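Local coordinates for protein putative phosphoribosyltransferase (Neisseria gonorrhoeae, PDB 5VOG) that binds the alarmone ppGpp (guanosine tetraphosphate) and is probably a type I phosphoribosyltransferase, although its substrate is not established, at residues A[22-27]-A[53-58]; A[64-69]-A[86-91]; A[135-140]-A[157-162]. One frame throughout, in Å; residues are numbered along the deposited sequence.

All three contacts lie in the phosphoribosyltransferase domain of one chain of a dimer. Contact 1 packs helix 17-33 on helix 49-59 and sends Arg56 to the ppGpp bound mainly by the second subunit. Contact 3 holds the guanine of this chain's own ppGpp, and Arg56 of the second subunit returns to that ligand. Contacts 1 and 3 have centres about 20 Å apart, but the dimer links them through the nucleotides. Contact 2 joins strand 63-75 to residues 86-91 and meets the second subunit. Contacts 2 and 3 reach the same sheet on opposite sides of the chain's centre, with centres about 26 Å apart. Helix 49-59 of contact 1 leads into strand 63-75 of contact 2.

Contact 1. Residues A[22-27]-A[53-58]; sequences RVIKAL and RMLRCF. With G4P (guanosine-5',3'-tetraphosphate), chain D.
Arg56 NH2 donates to O3D of ppGpp at 2.8 Å, and Arg56 NH1 donates to O2D of the same terminal phosphate at 2.9 Å. Both bonds are nearly straight. Phosphorus PD lies in the guanidinium plane, at the edge. This ppGpp is also bound by Tyr70, Glu106 and other residues of the second subunit, so Arg56 reaches across the dimer interface. Arg53 NE lies over one face of the Arg56 guanidinium. The phosphate and Asp167 of the second subunit, which pairs with Arg53, probably ease this pair of cations. Helix 49-59 is the connection of a beta-alpha-beta unit between parallel strands 40-45 and 63-75. Its segment 53-58 crosses segment 22-27 of helix 17-33 at -51°, with the local axes 8.9 Å apart. Ile24 CG2 fills the join: it lies 3.5 Å from Leu55 N and 3.8 Å from Met54 CB. Lys25 crosses the Phe58 ring at about a right angle, with Lys25 CA over the ring face, 3.9 Å from the centroid, a CH-pi contact. Lys25 CG is anti to the backbone N (chi1 -178°) and rests 3.5 Å from Phe58 CE1. Cys57 SG lies over the opposite face.

Contact 2. Residues A[64-69]-A[86-91]; sequences YAVTTA and VQWLDP. With MG (magnesium ion), chain F.
Val66 packs against Trp88 with all of its side chain. Val66 CB starts the contact, 3.5 Å from Trp88 CE3 and close to Gln87 O. Val66 CG1 is anti to the carbonyl carbon (chi1 -57°). It stands over the face of the Trp88 six-membered ring, 3.9 Å from the centroid and 17° off the normal, a CH-pi contact. The same methyl also touches Leu89 CG, and Leu89 CD2 meets Tyr64 CD1. Val66 CG2 reaches the outer part of the ring, 3.7 Å from Trp88 CZ3. Thr68 CG2 comes to the ring edge. On the face that carries Thr67 and Gln87, one water accepts from Thr67 OG1 and donates to Gln87 OE1. Gln87 NE2 donates to Ala65 O of the second subunit, so this face joins the dimer interface. Asp90 OD1 binds a magnesium ion at 2.1 Å. A water on that ion donates to Leu89 O. Thr67 N donates to Gln87 O at 2.9 Å. Thr67 O accepts from both Val86 N, at 2.8 Å, and Gln87 N, at 3.2 Å. Two residues thus face one in an antiparallel pairing: a classic beta bulge, where the chain turns a corner at Val86.

Contact 3. Residues A[135-140]-A[157-162]; sequences HEKIKA and VEDWWI. With G4P (guanosine-5',3'-tetraphosphate), chain B.
Lys137 and Val157 form the tight part of the contact, as a parallel bridge between strands 135-137 and 151-157. Val157 N donates to Glu136 O at 2.8 Å, and Ile138 N donates to Val157 O nearly in line with the carbonyl bond. Ile162 CD1 and Val157 CG2 pack on His135, whose ND1 is hydrogen-bonded to Tyr164 OH. Lys137 stretches out straight from CG, with chi2 to chi4 all near 180°, to the guanine of ppGpp. Lys137 NZ donates to guanine O6 at 2.8 Å and N7 at 3.2 Å, and pairs with Asp109. The Trp161 ring lies over one face of the base, guanine N1 above the centre of the ring system and Trp161 CZ2 3.3 Å from guanine C2. Ile162 N donates to guanine O6 at 2.8 Å, and Ile162 O accepts from guanine N1 at 2.7 Å and, more bent, from N2. The other end is looser, with Ile138 and Glu158 exposed and Asp159 centring an inverse gamma turn. Lys139 NZ forms a salt bridge with Asp159 OD1 at 3.0 Å, out of the carboxylate plane, and pairs with Asp109. One water joins Asp159 OD1 to Lys137 NZ. Two donors at O6, with one carbonyl facing N1 and N2, match a guanine. The same scheme of lysine, aromatic ring and backbone is known from 6-oxopurine phosphoribosyltransferases, consistent with a pocket suited to a 6-oxopurine such as guanine.

Contact 1. Residues A[22-27]-A[53-58]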
loop_
_atom_site.group_PDB
_atom_site.type_symbol
_atom_site.label_atom_id
_atom_site.label_comp_id
_atom_site.label_asym_id
_atom_site.label_seq_id
_atom_site.Cartn_x
_atom_site.Cartn_y
_atom_site.Cartn_z
ATOM N N ARG A 22 3.648 -5.753 14.823
ATOM C CA ARG A 22 3.221 -6.661 15.887
ATOM C C ARG A 22 1.713 -6.589 16.111
ATOM O O ARG A 22 1.066 -7.613 16.370
ATOM C CB ARG A 22 3.973 -6.342 17.181
ATOM C CG ARG A 22 5.485 -6.497 17.089
ATOM C CD ARG A 22 6.183 -6.006 18.352
ATOM N NE ARG A 22 7.624 -5.844 18.148
ATOM C CZ ARG A 22 8.518 -6.815 18.310
ATOM N NH1 ARG A 22 8.127 -8.028 18.683
ATOM N NH2 ARG A 22 9.806 -6.576 18.100
ATOM N N VAL A 23 1.132 -5.388 16.027
ATOM C CA VAL A 23 -0.318 -5.259 16.162
ATOM C C VAL A 23 -1.022 -5.953 15.002
ATOM O O VAL A 23 -2.040 -6.627 15.191
ATOM C CB VAL A 23 -0.724 -3.776 16.266
ATOM C CG1 VAL A 23 -2.249 -3.628 16.227
ATOM C CG2 VAL A 23 -0.179 -3.155 17.539
ATOM N N ILE A 24 -0.496 -5.796 13.782
ATOM C CA ILE A 24 -1.107 -6.433 12.617
ATOM C C ILE A 24 -1.110 -7.955 12.763
ATOM O O ILE A 24 -2.091 -8.622 12.412
ATOM C CB ILE A 24 -0.390 -5.988 11.329
ATOM C CG1 ILE A 24 -0.623 -4.498 11.050
ATOM C CG2 ILE A 24 -0.842 -6.842 10.149
ATOM C CD1 ILE A 24 -2.067 -4.159 10.642
ATOM N N LYS A 25 -0.014 -8.533 13.271
ATOM C CA LYS A 25 0.006 -9.972 13.525
ATOM C C LYS A 25 -1.120 -10.376 14.473
ATOM O O LYS A 25 -1.827 -11.367 14.236
ATOM C CB LYS A 25 1.361 -10.383 14.105
ATOM C CG LYS A 25 1.507 -11.875 14.368
ATOM C CD LYS A 25 2.918 -12.235 14.804
ATOM C CE LYS A 25 3.087 -13.739 14.961
ATOM N NZ LYS A 25 4.489 -14.106 15.328
ATOM N N ALA A 26 -1.318 -9.604 15.541
ATOM C CA ALA A 26 -2.391 -9.907 16.485
ATOM C C ALA A 26 -3.761 -9.693 15.850
ATOM O O ALA A 26 -4.711 -10.434 16.142
ATOM C CB ALA A 26 -2.233 -9.044 17.731
ATOM N N LEU A 27 -3.886 -8.676 14.996
ATOM C CA LEU A 27 -5.145 -8.437 14.296
ATOM C C LEU A 27 -5.495 -9.605 13.384
ATOM O O LEU A 27 -6.650 -10.046 13.337
ATOM C CB LEU A 27 -5.047 -7.133 13.499
ATOM C CG LEU A 27 -6.205 -6.727 12.584
ATOM C CD1 LEU A 27 -7.517 -6.605 13.366
ATOM C CD2 LEU A 27 -5.871 -5.416 11.904
ATOM N N ARG A 53 -0.749 -4.501 3.388
ATOM C CA ARG A 53 0.350 -5.359 2.951
ATOM C C ARG A 53 0.988 -6.083 4.134
ATOM O O ARG A 53 1.397 -7.245 3.995
ATOM C CB ARG A 53 1.390 -4.556 2.166
ATOM C CG ARG A 53 2.569 -5.411 1.667
ATOM C CD ARG A 53 2.103 -6.567 0.781
ATOM N NE ARG A 53 3.180 -7.467 0.357
ATOM C CZ ARG A 53 3.683 -8.445 1.102
ATOM N NH1 ARG A 53 3.230 -8.664 2.338
ATOM N NH2 ARG A 53 4.647 -9.216 0.607
ATOM N N MET A 54 1.039 -5.445 5.312
ATOM C CA MET A 54 1.456 -6.175 6.506
ATOM C C MET A 54 0.497 -7.322 6.801
ATOM O O MET A 54 0.921 -8.437 7.131
ATOM C CB MET A 54 1.541 -5.232 7.711
ATOM C CG MET A 54 2.694 -4.231 7.660
ATOM S SD MET A 54 2.541 -3.154 9.105
ATOM C CE MET A 54 4.116 -2.294 9.068
ATOM N N LEU A 55 -0.809 -7.066 6.677
ATOM C CA LEU A 55 -1.785 -8.116 6.925
ATOM C C LEU A 55 -1.647 -9.266 5.932
ATOM O O LEU A 55 -1.934 -10.415 6.274
ATOM C CB LEU A 55 -3.183 -7.511 6.882
ATOM C CG LEU A 55 -4.333 -8.304 7.482
ATOM C CD1 LEU A 55 -4.047 -8.750 8.921
ATOM C CD2 LEU A 55 -5.598 -7.458 7.409
ATOM N N ARG A 56 -1.201 -8.981 4.698
ATOM C CA ARG A 56 -1.065 -10.055 3.715
ATOM C C ARG A 56 -0.036 -11.086 4.148
ATOM O O ARG A 56 -0.136 -12.259 3.770
ATOM C CB ARG A 56 -0.694 -9.494 2.339
ATOM C CG ARG A 56 -1.112 -10.397 1.198
ATOM C CD ARG A 56 -0.655 -9.858 -0.153
ATOM N NE ARG A 56 0.718 -10.255 -0.446
ATOM C CZ ARG A 56 1.354 -9.989 -1.584
ATOM N NH1 ARG A 56 0.763 -9.282 -2.537
ATOM N NH2 ARG A 56 2.598 -10.414 -1.759
ATOM N N CYS A 57 0.955 -10.667 4.939
ATOM C CA CYS A 57 1.934 -11.607 5.474
ATOM C C CYS A 57 1.251 -12.734 6.232
ATOM O O CYS A 57 1.684 -13.893 6.173
ATOM C CB CYS A 57 2.900 -10.864 6.393
ATOM S SG CYS A 57 4.194 -11.875 7.090
ATOM N N PHE A 58 0.167 -12.412 6.934
ATOM C CA PHE A 58 -0.508 -13.352 7.808
ATOM C C PHE A 58 -1.787 -13.925 7.220
ATOM O O PHE A 58 -2.151 -15.050 7.564
ATOM C CB PHE A 58 -0.807 -12.668 9.144
ATOM C CG PHE A 58 0.422 -12.111 9.800
ATOM C CD1 PHE A 58 1.288 -12.946 10.491
ATOM C CD2 PHE A 58 0.732 -10.763 9.702
ATOM C CE1 PHE A 58 2.440 -12.444 11.072
ATOM C CE2 PHE A 58 1.882 -10.256 10.278
ATOM C CZ PHE A 58 2.733 -11.097 10.970
HETATM P PB G4P D . 10.039 -6.580 -11.957
HETATM O O1B G4P D . 9.378 -6.457 -13.237
HETATM O O2B G4P D . 11.565 -6.809 -12.024
HETATM O O3B G4P D . 9.731 -5.344 -11.053
HETATM O O3A G4P D . 9.411 -7.772 -11.105
HETATM P PA G4P D . 9.252 -9.318 -11.436
HETATM O O1A G4P D . 8.186 -9.547 -12.436
HETATM O O2A G4P D . 10.595 -9.895 -11.807
HETATM O "O5'" G4P D . 8.877 -9.881 -9.974
HETATM C "C5'" G4P D . 8.118 -11.090 -9.778
HETATM C "C4'" G4P D . 7.974 -11.318 -8.297
HETATM O "O4'" G4P D . 9.239 -11.698 -7.730
HETATM C "C3'" G4P D . 7.504 -10.092 -7.507
HETATM O "O3'" G4P D . 6.283 -10.431 -6.815
HETATM C "C2'" G4P D . 8.629 -9.790 -6.513
HETATM O "O2'" G4P D . 8.169 -9.354 -5.235
HETATM C "C1'" G4P D . 9.333 -11.142 -6.438
HETATM N N9 G4P D . 10.756 -11.006 -6.117
HETATM C C8 G4P D . 11.788 -10.849 -7.003
HETATM N N7 G4P D . 12.957 -10.738 -6.416
HETATM C C5 G4P D . 12.671 -10.826 -5.062
HETATM C C6 G4P D . 13.523 -10.789 -3.913
HETATM O O6 G4P D . 14.750 -10.660 -3.891
HETATM N N1 G4P D . 12.816 -10.932 -2.735
HETATM C C2 G4P D . 11.457 -11.089 -2.644
HETATM N N2 G4P D . 10.943 -11.234 -1.420
HETATM N N3 G4P D . 10.653 -11.125 -3.703
HETATM C C4 G4P D . 11.318 -10.991 -4.867
HETATM P PC G4P D . 4.862 -10.358 -7.505
HETATM O O1C G4P D . 4.598 -11.580 -8.312
HETATM O O2C G4P D . 4.871 -9.072 -8.285
HETATM O O3C G4P D . 3.836 -10.213 -6.293
HETATM P PD G4P D . 3.551 -9.082 -5.206
HETATM O O1D G4P D . 4.201 -7.840 -5.718
HETATM O O2D G4P D . 2.011 -8.968 -5.132
HETATM O O3D G4P D . 4.114 -9.616 -3.914
#

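Contact 2. Residues A[64-69]-A[86-91]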
loop_
_atom_site.group_PDB
_atom_site.type_symbol
_atom_site.label_atom_id
_atom_site.label_comp_id
_atom_site.label_asym_id
_atom_site.label_seq_id
_atom_site.Cartn_x
_atom_site.Cartn_y
_atom_site.Cartn_z
ATOM N N TYR A 64 -6.895 -5.724 -3.152
ATOM C CA TYR A 64 -7.470 -4.743 -4.058
ATOM C C TYR A 64 -7.441 -3.373 -3.383
ATOM O O TYR A 64 -7.247 -3.266 -2.171
ATOM C CB TYR A 64 -8.899 -5.146 -4.447
ATOM C CG TYR A 64 -8.936 -6.399 -5.304
ATOM C CD1 TYR A 64 -9.049 -6.312 -6.688
ATOM C CD2 TYR A 64 -8.830 -7.671 -4.731
ATOM C CE1 TYR A 64 -9.060 -7.456 -7.483
ATOM C CE2 TYR A 64 -8.846 -8.814 -5.509
ATOM C CZ TYR A 64 -8.953 -8.706 -6.887
ATOM O OH TYR A 64 -8.965 -9.849 -7.657
ATOM N N ALA A 65 -7.624 -2.313 -4.175
ATOM C CA ALA A 65 -7.445 -0.970 -3.634
ATOM C C ALA A 65 -8.534 -0.011 -4.092
ATOM O O ALA A 65 -8.961 -0.030 -5.249
ATOM C CB ALA A 65 -6.082 -0.391 -4.025
ATOM N N VAL A 66 -8.980 0.829 -3.161
ATOM C CA VAL A 66 -9.740 2.034 -3.452
ATOM C C VAL A 66 -9.023 3.157 -2.721
ATOM O O VAL A 66 -8.254 2.914 -1.791
ATOM C CB VAL A 66 -11.221 1.940 -3.001
ATOM C CG1 VAL A 66 -11.913 0.744 -3.658
ATOM C CG2 VAL A 66 -11.316 1.856 -1.473
ATOM N N THR A 67 -9.258 4.398 -3.151
ATOM C CA THR A 67 -8.730 5.533 -2.403
ATOM C C THR A 67 -9.816 6.588 -2.279
ATOM O O THR A 67 -10.567 6.844 -3.226
ATOM C CB THR A 67 -7.461 6.146 -3.047
ATOM O OG1 THR A 67 -6.356 5.255 -2.875
ATOM C CG2 THR A 67 -7.095 7.491 -2.391
ATOM N N THR A 68 -9.898 7.189 -1.098
ATOM C CA THR A 68 -10.784 8.307 -0.837
ATOM C C THR A 68 -9.961 9.493 -0.360
ATOM O O THR A 68 -8.835 9.339 0.120
ATOM C CB THR A 68 -11.827 7.963 0.234
ATOM O OG1 THR A 68 -11.146 7.534 1.422
ATOM C CG2 THR A 68 -12.740 6.858 -0.251
ATOM N N ALA A 69 -10.548 10.679 -0.470
ATOM C CA ALA A 69 -9.938 11.878 0.081
ATOM C C ALA A 69 -11.042 12.853 0.448
ATOM O O ALA A 69 -12.169 12.753 -0.040
ATOM C CB ALA A 69 -8.949 12.518 -0.906
ATOM N N VAL A 86 -11.385 8.863 -4.987
ATOM C CA VAL A 86 -10.256 9.189 -5.851
ATOM C C VAL A 86 -9.991 8.074 -6.853
ATOM O O VAL A 86 -9.726 8.336 -8.030
ATOM C CB VAL A 86 -9.006 9.471 -4.986
ATOM C CG1 VAL A 86 -7.786 9.772 -5.871
ATOM C CG2 VAL A 86 -9.282 10.612 -4.014
ATOM N N GLN A 87 -10.048 6.831 -6.384
ATOM C CA GLN A 87 -9.974 5.636 -7.210
ATOM C C GLN A 87 -10.940 4.607 -6.644
ATOM O O GLN A 87 -11.031 4.443 -5.424
ATOM C CB GLN A 87 -8.559 5.042 -7.239
ATOM C CG GLN A 87 -8.475 3.790 -8.113
ATOM C CD GLN A 87 -7.088 3.197 -8.191
ATOM O OE1 GLN A 87 -6.113 3.788 -7.705
ATOM N NE2 GLN A 87 -6.982 2.027 -8.830
ATOM N N TRP A 88 -11.654 3.903 -7.520
ATOM C CA TRP A 88 -12.608 2.913 -7.052
ATOM C C TRP A 88 -12.472 1.635 -7.864
ATOM O O TRP A 88 -11.760 1.580 -8.874
ATOM C CB TRP A 88 -14.047 3.448 -7.105
ATOM C CG TRP A 88 -14.935 2.767 -6.120
ATOM C CD1 TRP A 88 -15.908 1.839 -6.383
ATOM C CD2 TRP A 88 -14.897 2.918 -4.701
ATOM N NE1 TRP A 88 -16.488 1.419 -5.209
ATOM C CE2 TRP A 88 -15.888 2.066 -4.161
ATOM C CE3 TRP A 88 -14.133 3.702 -3.834
ATOM C CZ2 TRP A 88 -16.138 1.982 -2.786
ATOM C CZ3 TRP A 88 -14.374 3.616 -2.468
ATOM C CH2 TRP A 88 -15.370 2.758 -1.958
ATOM N N LEU A 89 -13.131 0.585 -7.368
ATOM C CA LEU A 89 -13.210 -0.708 -8.049
ATOM C C LEU A 89 -14.420 -0.666 -8.964
ATOM O O LEU A 89 -15.532 -1.007 -8.563
ATOM C CB LEU A 89 -13.327 -1.849 -7.047
ATOM C CG LEU A 89 -12.052 -2.362 -6.402
ATOM C CD1 LEU A 89 -12.411 -3.306 -5.275
ATOM C CD2 LEU A 89 -11.188 -3.067 -7.429
ATOM N N ASP A 90 -14.199 -0.225 -10.200
ATOM C CA ASP A 90 -15.238 -0.073 -11.220
ATOM C C ASP A 90 -14.868 -0.863 -12.464
ATOM O O ASP A 90 -13.898 -0.496 -13.156
ATOM C CB ASP A 90 -15.412 1.395 -11.607
ATOM C CG ASP A 90 -15.892 2.245 -10.471
ATOM O OD1 ASP A 90 -16.768 1.780 -9.718
ATOM O OD2 ASP A 90 -15.393 3.384 -10.338
ATOM N N PRO A 91 -15.565 -1.957 -12.791
ATOM C CA PRO A 91 -16.510 -2.684 -11.947
ATOM C C PRO A 91 -15.741 -3.558 -10.973
ATOM O O PRO A 91 -14.526 -3.699 -11.121
ATOM C CB PRO A 91 -17.281 -3.543 -12.947
ATOM C CG PRO A 91 -16.270 -3.833 -14.004
ATOM C CD PRO A 91 -15.461 -2.561 -14.132
HETATM MG MG MG F . -18.787 1.227 -9.481
HETATM O O HOH W 1 -5.329 4.152 -4.972
HETATM O O HOH W 2 -18.017 -0.563 -8.316
HETATM O O HOH W 3 -19.385 2.047 -7.278
HETATM O O HOH W 4 -18.606 0.638 -11.764
HETATM O O HOH W 5 -19.001 2.905 -10.614
#

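Contact 3. Residues A[135-140]-A[157-162]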
loop_
_atom_site.group_PDB
_atom_site.type_symbol
_atom_site.label_atom_id
_atom_site.label_comp_id
_atom_site.label_asym_id
_atom_site.label_seq_id
_atom_site.Cartn_x
_atom_site.Cartn_y
_atom_site.Cartn_z
ATOM N N HIS A 135 -5.858 0.856 14.200
ATOM C CA HIS A 135 -6.079 1.589 15.440
ATOM C C HIS A 135 -7.516 2.066 15.520
ATOM O O HIS A 135 -8.004 2.730 14.597
ATOM C CB HIS A 135 -5.150 2.795 15.522
ATOM C CG HIS A 135 -3.709 2.430 15.616
ATOM N ND1 HIS A 135 -2.733 3.056 14.871
ATOM C CD2 HIS A 135 -3.075 1.518 16.389
ATOM C CE1 HIS A 135 -1.558 2.537 15.176
ATOM N NE2 HIS A 135 -1.737 1.607 16.100
ATOM N N GLU A 136 -8.176 1.764 16.639
ATOM C CA GLU A 136 -9.534 2.220 16.920
ATOM C C GLU A 136 -9.482 3.256 18.036
ATOM O O GLU A 136 -9.209 2.914 19.191
ATOM C CB GLU A 136 -10.430 1.049 17.314
ATOM C CG GLU A 136 -11.817 1.487 17.744
ATOM C CD GLU A 136 -12.672 0.340 18.246
ATOM O OE1 GLU A 136 -12.180 -0.808 18.329
ATOM O OE2 GLU A 136 -13.852 0.592 18.559
ATOM N N LYS A 137 -9.762 4.515 17.703
ATOM C CA LYS A 137 -9.807 5.560 18.718
ATOM C C LYS A 137 -11.145 5.548 19.445
ATOM O O LYS A 137 -12.207 5.483 18.817
ATOM C CB LYS A 137 -9.583 6.930 18.102
ATOM C CG LYS A 137 -8.201 7.166 17.557
ATOM C CD LYS A 137 -8.168 8.602 17.086
ATOM C CE LYS A 137 -6.842 9.027 16.602
ATOM N NZ LYS A 137 -6.914 10.466 16.241
ATOM N N ILE A 138 -11.088 5.640 20.770
ATOM C CA ILE A 138 -12.282 5.665 21.612
ATOM C C ILE A 138 -12.741 7.116 21.721
ATOM O O ILE A 138 -12.150 7.921 22.441
ATOM C CB ILE A 138 -12.020 5.047 22.982
ATOM C CG1 ILE A 138 -11.516 3.611 22.816
ATOM C CG2 ILE A 138 -13.291 5.120 23.819
ATOM C CD1 ILE A 138 -12.325 2.775 21.830
ATOM N N LYS A 139 -13.808 7.445 21.002
ATOM C CA LYS A 139 -14.283 8.815 20.874
ATOM C C LYS A 139 -15.646 8.766 20.198
ATOM O O LYS A 139 -16.081 7.718 19.713
ATOM C CB LYS A 139 -13.303 9.689 20.081
ATOM C CG LYS A 139 -13.029 9.186 18.666
ATOM C CD LYS A 139 -11.852 9.914 18.018
ATOM C CE LYS A 139 -12.177 11.368 17.725
ATOM N NZ LYS A 139 -10.979 12.134 17.261
ATOM N N ALA A 140 -16.324 9.908 20.186
ATOM C CA ALA A 140 -17.582 9.997 19.461
ATOM C C ALA A 140 -17.335 9.834 17.968
ATOM O O ALA A 140 -16.275 10.192 17.445
ATOM C CB ALA A 140 -18.284 11.328 19.738
ATOM N N VAL A 157 -7.267 2.709 21.166
ATOM C CA VAL A 157 -6.397 3.791 21.607
ATOM C C VAL A 157 -7.268 4.877 22.227
ATOM O O VAL A 157 -8.434 5.042 21.853
ATOM C CB VAL A 157 -5.559 4.369 20.425
ATOM C CG1 VAL A 157 -4.411 5.239 20.932
ATOM C CG2 VAL A 157 -5.029 3.262 19.512
ATOM N N GLU A 158 -6.688 5.635 23.151
ATOM C CA GLU A 158 -7.313 6.854 23.621
ATOM C C GLU A 158 -7.513 7.812 22.450
ATOM O O GLU A 158 -6.994 7.611 21.348
ATOM C CB GLU A 158 -6.444 7.518 24.685
ATOM C CG GLU A 158 -6.255 6.675 25.920
ATOM C CD GLU A 158 -7.504 6.635 26.752
ATOM O OE1 GLU A 158 -7.990 7.724 27.127
ATOM O OE2 GLU A 158 -8.006 5.522 27.016
ATOM N N ASP A 159 -8.273 8.879 22.694
ATOM C CA ASP A 159 -8.431 9.922 21.678
ATOM C C ASP A 159 -7.183 10.804 21.673
ATOM O O ASP A 159 -7.174 11.949 22.133
ATOM C CB ASP A 159 -9.689 10.743 21.912
ATOM C CG ASP A 159 -9.973 11.691 20.764
ATOM O OD1 ASP A 159 -9.353 11.526 19.684
ATOM O OD2 ASP A 159 -10.805 12.599 20.933
ATOM N N TRP A 160 -6.107 10.230 21.147
ATOM C CA TRP A 160 -4.814 10.880 21.023
ATOM C C TRP A 160 -4.460 10.999 19.551
ATOM O O TRP A 160 -4.949 10.236 18.715
ATOM C CB TRP A 160 -3.711 10.084 21.728
ATOM C CG TRP A 160 -3.852 9.962 23.216
ATOM C CD1 TRP A 160 -4.802 10.533 24.011
ATOM C CD2 TRP A 160 -2.996 9.213 24.081
ATOM N NE1 TRP A 160 -4.586 10.182 25.326
ATOM C CE2 TRP A 160 -3.483 9.372 25.394
ATOM C CE3 TRP A 160 -1.860 8.425 23.873
ATOM C CZ2 TRP A 160 -2.874 8.770 26.490
ATOM C CZ3 TRP A 160 -1.257 7.827 24.966
ATOM C CH2 TRP A 160 -1.766 8.002 26.255
ATOM N N TRP A 161 -3.574 11.937 19.233
ATOM C CA TRP A 161 -3.075 12.019 17.868
ATOM C C TRP A 161 -1.977 10.984 17.671
ATOM O O TRP A 161 -0.969 10.987 18.389
ATOM C CB TRP A 161 -2.554 13.412 17.540
ATOM C CG TRP A 161 -2.278 13.512 16.075
ATOM C CD1 TRP A 161 -1.060 13.487 15.456
ATOM C CD2 TRP A 161 -3.257 13.600 15.037
ATOM N NE1 TRP A 161 -1.225 13.573 14.093
ATOM C CE2 TRP A 161 -2.564 13.644 13.810
ATOM C CE3 TRP A 161 -4.656 13.654 15.026
ATOM C CZ2 TRP A 161 -3.221 13.746 12.582
ATOM C CZ3 TRP A 161 -5.309 13.753 13.805
ATOM C CH2 TRP A 161 -4.591 13.797 12.602
ATOM N N ILE A 162 -2.172 10.105 16.700
ATOM C CA ILE A 162 -1.223 9.038 16.407
ATOM C C ILE A 162 -0.268 9.514 15.327
ATOM O O ILE A 162 -0.698 9.955 14.253
ATOM C CB ILE A 162 -1.952 7.759 15.970
ATOM C CG1 ILE A 162 -2.892 7.275 17.077
ATOM C CG2 ILE A 162 -0.950 6.684 15.573
ATOM C CD1 ILE A 162 -3.886 6.208 16.602
HETATM P PB G4P B . -12.327 6.719 9.484
HETATM O O1B G4P B . -13.556 6.711 8.723
HETATM O O2B G4P B . -12.502 6.867 11.012
HETATM O O3B G4P B . -11.472 5.450 9.172
HETATM O O3A G4P B . -11.364 7.891 8.995
HETATM P PA G4P B . -11.594 9.461 8.905
HETATM O O1A G4P B . -12.493 9.808 7.783
HETATM O O2A G4P B . -12.037 9.983 10.248
HETATM O "O5'" G4P B . -10.078 9.955 8.676
HETATM C "C5'" G4P B . -9.756 11.191 8.008
HETATM C "C4'" G4P B . -8.257 11.336 7.990
HETATM O "O4'" G4P B . -7.772 11.611 9.316
HETATM C "C3'" G4P B . -7.502 10.092 7.509
HETATM O "O3'" G4P B . -6.698 10.457 6.366
HETATM C "C2'" G4P B . -6.619 9.669 8.685
HETATM O "O2'" G4P B . -5.335 9.184 8.298
HETATM C "C1'" G4P B . -6.524 10.973 9.474
HETATM N N9 G4P B . -6.324 10.739 10.905
HETATM C C8 G4P B . -7.297 10.579 11.856
HETATM N N7 G4P B . -6.811 10.367 13.057
HETATM C C5 G4P B . -5.436 10.389 12.881
HETATM C C6 G4P B . -4.361 10.236 13.813
HETATM O O6 G4P B . -4.443 10.037 15.029
HETATM N N1 G4P B . -3.125 10.347 13.207
HETATM C C2 G4P B . -2.919 10.573 11.871
HETATM N N2 G4P B . -1.652 10.673 11.461
HETATM N N3 G4P B . -3.908 10.718 10.993
HETATM C C4 G4P B . -5.126 10.618 11.558
HETATM P PC G4P B . -7.277 10.505 4.896
HETATM O O1C G4P B . -7.991 11.786 4.645
HETATM O O2C G4P B . -8.126 9.269 4.768
HETATM O O3C G4P B . -5.998 10.345 3.957
HETATM P PD G4P B . -4.956 9.168 3.688
HETATM O O1D G4P B . -5.587 7.925 4.221
HETATM O O2D G4P B . -4.768 9.135 2.154
HETATM O O3D G4P B . -3.685 9.591 4.378
HETATM O O HOH W 6 -7.078 12.551 18.154
#